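Local coordinates for protein Phospholipase/Carboxylesterase (Haliangium ochraceum, PDB 4Q82) that probably hydrolyses carboxylic or phospholipid ester bonds as a serine hydrolase of the alpha/beta-hydrolase type, at residues V208-F213 / A241-T246. Numbering follows the deposited sequence. Where two conformers were deposited one is given.
Sequences VPIWGF and ADQQLT
The two strands that close a beta-alpha-beta unit at one border of an alpha/beta-hydrolase-like sheet are a worked example of parallel pairing reinforced by side chains. Strand 210-213 runs alongside strand 243-246, an edge strand of the sheet, with helix 224-235 making the crossover. Three straight backbone bonds join them: Gln244 N to Ile210 O, Gly212 N to Gln244 O, and Thr246 N to Gly212 O, which lies nearly along the C=O axis.

The tight part is the face carrying Trp211, Phe213, Gln244 and Thr246. With CG anti to the backbone N (chi1 -168°), the Trp211 indole lies sandwiched: CZ of Phe213 reaches one face, and the opposite face takes Gln244, whose CB stands 3.6 Å from the centroid of the five-membered ring in a CH-pi contact. The extended Gln244 chain then lays its amide across the six-membered ring, the planes 27° apart, with NE2 3.5 Å from Trp211 CE3. Trp271 of helix 268-273 adds an edge-to-face partner. An alanine in place of Trp211 would probably cost Gln244 its aromatic platform and Thr246 OG1 its indole donor.

The pairing is looser at the start, where exposed Asp242 turns its carboxylate to Gln275 and its backbone O receives a weak bond from Ile210 N. Gln243, bent at chi2, bridges this end: NE2 donates to Val208 O (2.8 Å), while OE1 accepts from Ile210 N at 3.3 Å. At the packed end Trp211 NE1 donates a hydrogen bond of 2.8 Å to Thr246 OG1, the oxygen lying in the indole plane.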
# COMPACT_ATOMS: atom_id res chain seq x y z
N VAL A 208 -12.69 -3.72 7.73
CA VAL A 208 -11.43 -3.09 7.37
C VAL A 208 -11.69 -1.84 6.52
O VAL A 208 -12.36 -1.94 5.50
CB VAL A 208 -10.54 -4.06 6.56
CG1 VAL A 208 -9.25 -3.39 6.15
CG2 VAL A 208 -10.25 -5.31 7.38
N PRO A 209 -11.15 -0.68 6.92
CA PRO A 209 -11.38 0.52 6.11
C PRO A 209 -10.60 0.42 4.81
O PRO A 209 -9.39 0.15 4.86
CB PRO A 209 -10.84 1.67 6.99
CG PRO A 209 -10.64 1.08 8.36
CD PRO A 209 -10.40 -0.40 8.16
N ILE A 210 -11.28 0.60 3.68
CA ILE A 210 -10.62 0.52 2.38
C ILE A 210 -11.03 1.71 1.49
O ILE A 210 -12.21 2.10 1.45
CB ILE A 210 -10.96 -0.81 1.64
CG1 ILE A 210 -10.64 -2.01 2.54
CG2 ILE A 210 -10.18 -0.85 0.30
CD1 ILE A 210 -11.08 -3.38 1.95
N TRP A 211 -10.05 2.29 0.81
CA TRP A 211 -10.32 3.26 -0.24
C TRP A 211 -9.82 2.67 -1.55
O TRP A 211 -8.61 2.47 -1.74
CB TRP A 211 -9.64 4.60 0.06
CG TRP A 211 -10.08 5.75 -0.80
CD1 TRP A 211 -10.79 5.70 -1.97
CD2 TRP A 211 -9.83 7.14 -0.54
NE1 TRP A 211 -10.99 6.99 -2.46
CE2 TRP A 211 -10.41 7.88 -1.58
CE3 TRP A 211 -9.16 7.82 0.49
CZ2 TRP A 211 -10.35 9.29 -1.62
CZ3 TRP A 211 -9.09 9.21 0.45
CH2 TRP A 211 -9.69 9.93 -0.60
N GLY A 212 -10.76 2.34 -2.44
CA GLY A 212 -10.40 1.74 -3.72
C GLY A 212 -10.46 2.79 -4.82
O GLY A 212 -11.34 3.67 -4.81
N PHE A 213 -9.51 2.70 -5.75
CA PHE A 213 -9.37 3.65 -6.88
C PHE A 213 -9.31 2.88 -8.18
O PHE A 213 -8.61 1.86 -8.23
CB PHE A 213 -8.08 4.47 -6.79
CG PHE A 213 -8.06 5.49 -5.71
CD1 PHE A 213 -7.81 5.12 -4.39
CD2 PHE A 213 -8.27 6.82 -6.02
CE1 PHE A 213 -7.78 6.09 -3.36
CE2 PHE A 213 -8.25 7.82 -4.99
CZ PHE A 213 -8.00 7.44 -3.67
N ALA A 241 -16.42 -0.14 9.13
CA ALA A 241 -15.34 0.80 8.87
C ALA A 241 -15.71 1.72 7.72
O ALA A 241 -16.62 1.41 6.93
CB ALA A 241 -14.06 0.03 8.54
N ASP A 242 -15.03 2.86 7.63
CA ASP A 242 -15.16 3.77 6.50
C ASP A 242 -14.84 3.03 5.20
O ASP A 242 -13.92 2.21 5.17
CB ASP A 242 -14.23 4.98 6.65
CG ASP A 242 -14.55 5.83 7.88
OD1 ASP A 242 -15.69 5.77 8.40
OD2 ASP A 242 -13.66 6.59 8.31
N GLN A 243 -15.58 3.32 4.14
CA GLN A 243 -15.34 2.70 2.84
C GLN A 243 -15.43 3.80 1.78
O GLN A 243 -16.38 4.60 1.79
CB GLN A 243 -16.37 1.58 2.58
CG GLN A 243 -16.43 0.50 3.66
CD GLN A 243 -15.14 -0.30 3.74
OE1 GLN A 243 -14.32 -0.29 2.82
NE2 GLN A 243 -14.94 -0.98 4.86
N GLN A 244 -14.45 3.89 0.88
CA GLN A 244 -14.50 4.93 -0.15
C GLN A 244 -14.15 4.39 -1.51
O GLN A 244 -13.33 3.48 -1.66
CB GLN A 244 -13.55 6.08 0.17
CG GLN A 244 -14.03 7.03 1.24
CD GLN A 244 -13.31 8.36 1.10
OE1 GLN A 244 -13.67 9.18 0.25
NE2 GLN A 244 -12.25 8.55 1.88
N LEU A 245 -14.79 4.95 -2.53
CA LEU A 245 -14.53 4.50 -3.90
C LEU A 245 -14.29 5.73 -4.78
O LEU A 245 -15.09 6.68 -4.76
CB LEU A 245 -15.73 3.70 -4.44
CG LEU A 245 -15.74 3.47 -5.95
CD1 LEU A 245 -14.58 2.53 -6.37
CD2 LEU A 245 -17.08 2.87 -6.45
N THR A 246 -13.23 5.69 -5.57
CA THR A 246 -12.94 6.80 -6.48
C THR A 246 -12.79 6.22 -7.86
O THR A 246 -11.97 5.34 -8.07
CB THR A 246 -11.65 7.52 -6.09
OG1 THR A 246 -11.90 8.22 -4.86
CG2 THR A 246 -11.24 8.55 -7.16